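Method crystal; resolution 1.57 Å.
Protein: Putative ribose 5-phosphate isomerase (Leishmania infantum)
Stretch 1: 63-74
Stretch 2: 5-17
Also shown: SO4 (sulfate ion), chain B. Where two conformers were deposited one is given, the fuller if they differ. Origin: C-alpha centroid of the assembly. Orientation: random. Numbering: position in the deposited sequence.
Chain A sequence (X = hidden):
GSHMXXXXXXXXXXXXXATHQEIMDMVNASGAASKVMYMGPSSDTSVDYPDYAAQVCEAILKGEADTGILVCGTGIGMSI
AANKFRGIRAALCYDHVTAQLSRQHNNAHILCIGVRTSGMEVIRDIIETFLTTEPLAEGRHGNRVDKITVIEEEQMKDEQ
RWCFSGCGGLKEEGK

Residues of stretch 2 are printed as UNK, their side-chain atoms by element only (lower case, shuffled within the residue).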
# COMPACT_ATOMS: atom_id res chain seq x y z
N GLY A 63 -20.98 20.96 15.31
CA GLY A 63 -20.80 20.28 16.59
C GLY A 63 -21.70 19.11 16.83
O GLY A 63 -21.87 18.69 18.02
N GLU A 64 -22.26 18.52 15.78
CA GLU A 64 -23.00 17.31 15.91
C GLU A 64 -22.08 16.08 15.93
O GLU A 64 -22.44 15.05 16.44
CB GLU A 64 -24.07 17.11 14.82
CG GLU A 64 -25.20 18.11 14.82
CD GLU A 64 -26.09 18.08 16.08
OE1 GLU A 64 -26.86 19.11 16.28
OE2 GLU A 64 -25.97 17.11 16.85
N ALA A 65 -20.85 16.21 15.39
CA ALA A 65 -19.87 15.15 15.46
C ALA A 65 -18.53 15.82 15.73
O ALA A 65 -18.38 17.00 15.43
CB ALA A 65 -19.79 14.37 14.14
N ASP A 66 -17.58 15.01 16.28
CA ASP A 66 -16.27 15.45 16.56
C ASP A 66 -15.32 15.13 15.45
O ASP A 66 -14.25 15.82 15.29
CB ASP A 66 -15.74 14.64 17.80
CG ASP A 66 -16.50 14.98 19.04
OD1 ASP A 66 -16.70 16.20 19.35
OD2 ASP A 66 -16.93 14.04 19.65
N THR A 67 -15.63 14.08 14.72
CA THR A 67 -14.66 13.53 13.74
C THR A 67 -15.47 12.89 12.65
O THR A 67 -16.66 12.54 12.83
CB THR A 67 -13.59 12.61 14.39
OG1 THR A 67 -12.75 12.01 13.37
CG2 THR A 67 -14.18 11.50 15.11
N GLY A 68 -14.91 12.74 11.46
CA GLY A 68 -15.62 12.17 10.39
C GLY A 68 -14.83 11.08 9.68
O GLY A 68 -13.58 11.07 9.76
N ILE A 69 -15.54 10.17 9.04
CA ILE A 69 -14.93 9.19 8.13
C ILE A 69 -15.67 9.30 6.83
O ILE A 69 -16.90 9.18 6.83
CB ILE A 69 -15.04 7.79 8.74
CG1 ILE A 69 -14.30 7.75 10.10
CG2 ILE A 69 -14.44 6.80 7.79
CD1 ILE A 69 -14.46 6.41 10.84
N LEU A 70 -14.99 9.44 5.70
CA LEU A 70 -15.57 9.54 4.39
C LEU A 70 -15.01 8.43 3.50
O LEU A 70 -13.80 8.22 3.48
CB LEU A 70 -15.31 10.89 3.76
CG LEU A 70 -16.07 12.05 4.39
CD1 LEU A 70 -15.60 13.37 3.80
CD2 LEU A 70 -17.54 11.87 4.15
N VAL A 71 -15.89 7.72 2.83
CA VAL A 71 -15.54 6.51 2.05
C VAL A 71 -16.06 6.69 0.62
O VAL A 71 -17.26 6.93 0.38
CB VAL A 71 -16.10 5.27 2.69
CG1 VAL A 71 -15.47 4.05 2.02
CG2 VAL A 71 -15.98 5.20 4.15
N CYS A 72 -15.17 6.58 -0.36
CA CYS A 72 -15.53 6.51 -1.80
C CYS A 72 -14.75 5.36 -2.40
O CYS A 72 -14.13 4.56 -1.67
CB CYS A 72 -15.47 7.83 -2.57
SG CYS A 72 -13.84 8.52 -2.71
N GLY A 73 -14.68 5.29 -3.73
CA GLY A 73 -13.92 4.20 -4.28
C GLY A 73 -12.44 4.23 -3.88
O GLY A 73 -11.86 3.17 -3.58
N THR A 74 -11.82 5.40 -3.84
CA THR A 74 -10.39 5.53 -3.53
C THR A 74 -10.10 6.37 -2.31
O THR A 74 -8.98 6.42 -1.83
CB THR A 74 -9.66 6.22 -4.68
OG1 THR A 74 -10.17 7.54 -4.82
CG2 THR A 74 -9.78 5.43 -5.95
N UNK A 5 -13.49 8.99 24.06
CA UNK A 5 -14.22 8.59 22.85
C UNK A 5 -14.88 9.75 22.13
O UNK A 5 -15.17 10.79 22.70
c UNK A 5 -14.08 8.35 25.28
c UNK A 5 -15.32 7.71 23.41
c UNK A 5 -14.79 7.19 24.73
N UNK A 6 -15.06 9.54 20.82
CA UNK A 6 -15.47 10.56 19.88
C UNK A 6 -16.80 10.26 19.24
O UNK A 6 -17.20 9.09 19.08
c UNK A 6 -11.53 12.85 18.94
c UNK A 6 -14.48 10.50 18.68
c UNK A 6 -12.99 10.76 18.92
n UNK A 6 -10.38 11.93 18.68
c UNK A 6 -12.77 12.14 19.48
N UNK A 7 -17.49 11.32 18.84
CA UNK A 7 -18.74 11.24 18.07
C UNK A 7 -18.36 11.27 16.59
O UNK A 7 -17.74 12.24 16.19
c UNK A 7 -23.53 13.03 19.15
c UNK A 7 -21.24 13.38 20.01
c UNK A 7 -19.70 12.36 18.34
n UNK A 7 -23.81 12.10 20.08
n UNK A 7 -22.31 13.64 19.09
c UNK A 7 -20.33 12.18 19.70
n UNK A 7 -24.50 13.35 18.33
N UNK A 8 -18.69 10.20 15.88
CA UNK A 8 -18.16 9.97 14.50
C UNK A 8 -19.31 10.09 13.52
O UNK A 8 -20.34 9.35 13.61
c UNK A 8 -17.49 8.60 14.42
c UNK A 8 -17.04 8.38 12.95
c UNK A 8 -16.35 8.45 15.44
N UNK A 9 -19.15 10.91 12.50
CA UNK A 9 -20.02 10.94 11.36
C UNK A 9 -19.35 10.17 10.19
O UNK A 9 -18.25 10.52 9.80
c UNK A 9 -20.28 12.38 10.93
N UNK A 10 -20.07 9.21 9.68
CA UNK A 10 -19.58 8.33 8.60
C UNK A 10 -20.38 8.66 7.36
O UNK A 10 -21.62 8.48 7.36
c UNK A 10 -19.53 5.88 7.80
c UNK A 10 -19.76 6.85 8.94
c UNK A 10 -18.05 5.85 7.45
c UNK A 10 -19.96 4.44 8.13
N UNK A 11 -19.74 9.08 6.29
CA UNK A 11 -20.41 9.34 5.01
C UNK A 11 -19.77 8.54 3.90
O UNK A 11 -18.57 8.23 3.95
N UNK A 12 -20.52 8.23 2.90
CA UNK A 12 -19.93 7.52 1.79
C UNK A 12 -20.80 7.73 0.59
O UNK A 12 -21.89 8.29 0.67
c UNK A 12 -19.74 6.03 2.10
s UNK A 12 -21.37 5.22 2.33
N UNK A 13 -20.24 7.33 -0.56
CA UNK A 13 -21.03 7.24 -1.80
C UNK A 13 -21.45 5.78 -2.00
O UNK A 13 -21.29 4.94 -1.10
o UNK A 13 -18.56 7.62 -4.50
o UNK A 13 -18.79 6.08 -2.99
c UNK A 13 -19.10 7.16 -3.50
c UNK A 13 -20.35 7.91 -2.98
N UNK A 14 -21.91 5.45 -3.18
CA UNK A 14 -22.46 4.14 -3.43
C UNK A 14 -21.34 3.09 -3.47
O UNK A 14 -21.60 1.91 -3.36
n UNK A 14 -20.93 5.02 -7.45
c UNK A 14 -22.37 4.67 -5.85
c UNK A 14 -21.32 6.21 -6.99
n UNK A 14 -22.22 6.03 -6.03
c UNK A 14 -21.54 4.04 -6.72
c UNK A 14 -23.16 4.10 -4.77
N UNK A 15 -20.10 3.53 -3.64
CA UNK A 15 -19.02 2.50 -3.69
C UNK A 15 -18.98 1.70 -2.38
O UNK A 15 -18.61 0.49 -2.37
c UNK A 15 -17.71 3.15 -3.90
N UNK A 16 -19.36 2.32 -1.26
CA UNK A 16 -19.31 1.71 0.03
C UNK A 16 -20.68 1.24 0.52
O UNK A 16 -20.83 0.83 1.65
c UNK A 16 -18.70 2.63 1.05
N UNK A 17 -21.64 1.24 -0.37
CA UNK A 17 -23.01 0.91 0.12
C UNK A 17 -23.08 -0.52 0.58
O UNK A 17 -23.61 -0.78 1.66
c UNK A 17 -26.16 -0.03 -1.06
o UNK A 17 -29.33 0.32 0.80
c UNK A 17 -27.31 1.53 0.92
c UNK A 17 -26.01 1.76 0.48
c UNK A 17 -24.05 1.24 -0.93
c UNK A 17 -27.45 -0.32 -0.62
c UNK A 17 -25.43 0.96 -0.47
c UNK A 17 -28.00 0.49 0.35
S SO4 B . -18.51 4.82 -10.40
O1 SO4 B . -18.61 4.00 -11.67
O2 SO4 B . -19.04 4.05 -9.28
O3 SO4 B . -16.97 5.05 -10.29
O4 SO4 B . -19.28 6.01 -10.64
O HOH W 1 -20.47 16.25 18.60
O HOH W 2 -16.49 6.39 -5.56

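Position 5 carries three carbons that close a ring onto its own backbone N, which identifies Pro-5; its side chain points away from stretch 1 and suits an exposed lead-in to the strand. At position 6 four carbons run in a row to a terminal nitrogen. This is Lys-6, whose CB lies 3.7 Å from Thr-67 CG2, so the aliphatic part of the chain packs against the threonine methyl.

Position 7 has three carbons, a nitrogen, then a carbon bearing two more nitrogens: the guanidinium of Arg-7. Its NE and NH2 both donate to Glu-64 O, at 3.0 and 3.3 Å, and the carbonyl sits at the edge of the group, near its plane, where the N-H bonds point. Water 1 accepts a weak bond from Arg-7 NE (3.2 Å) and donates to Gly-63 O (2.9 Å). The backbone also takes part: Arg-7 N donates to Asp-66 OD2 (2.9 Å), and Arg-7 O receives both Asp-66 N (2.8 Å) and Thr-67 N (3.2 Å).

Position 8 shows one carbon carrying two others, the beta-branched Val-8, a shape at home in an extended strand; its CG1 meets Ile-69 CD1 at 3.9 Å. Position 9 has a single carbon, hence Ala-9, on the other face of the sheet, where its CB lies 3.8 Å from Ala-65 CB. Position 10 has four carbons forked at the second, Leu-10. Its CD1 reaches both Ile-69 CG2 (3.7 Å) and Val-71 CG2 (3.9 Å), so one methyl touches two residues on the same face of the neighbouring strand.

Position 11 has no side-chain atoms and is Gly-11. An ideal CB here would stand only 3.1 Å from Leu-70 CD2, so the leucine occupies room that a side chain would need. At position 12 one carbon precedes a sulfur, giving Cys-12, a compact residue whose CB packs 3.8 Å from Val-71 CB in the buried sheet.

Position 13 has two carbons, the second bearing two oxygens: Asp-13. Its OD1 accepts from the backbone N of position 15 at 2.9 Å, steadying the turn after the strand, while water 2 links Asp-13 OD2 (2.6 Å) to Gly-73 N (2.8 Å). Position 14, one carbon and a five-membered ring of three carbons and two nitrogens, touches nothing on stretch 1 and is His-14; an imidazole N-H can donate in the plane of its ring, and NE2 donates to sulfate O2 at 2.8 Å, the oxygen lying at the ring edge, near that plane. Positions 15 and 16 have one carbon each, Ala-15 and Ala-16, small enough to pack closely: Ala-15 CB lies 3.7 Å from Gly-73 N, and Ala-16 CB 3.7 Å from Val-71 CG1. Position 17 has one carbon and then a six-carbon ring bearing an oxygen, out of reach of stretch 1: Tyr-17, partly exposed, where a bulky ring need not fit against the strand.

The contact is a parallel pairing of strands 6-12 and 67-72. Ala-9 and Gly-11 donate to Thr-67 O and Ile-69 O, and their own carbonyls accept from Ile-69 N and Val-71 N; Asp-13 N to Val-71 O (3.2 Å) extends the ladder. Val-8, Leu-10 and Cys-12 share one face with Thr-67, Ile-69 and Val-71, adding apolar packing to the backbone bonds.

Stretch 2, residues 5-17: PKRVALGCDHAAY
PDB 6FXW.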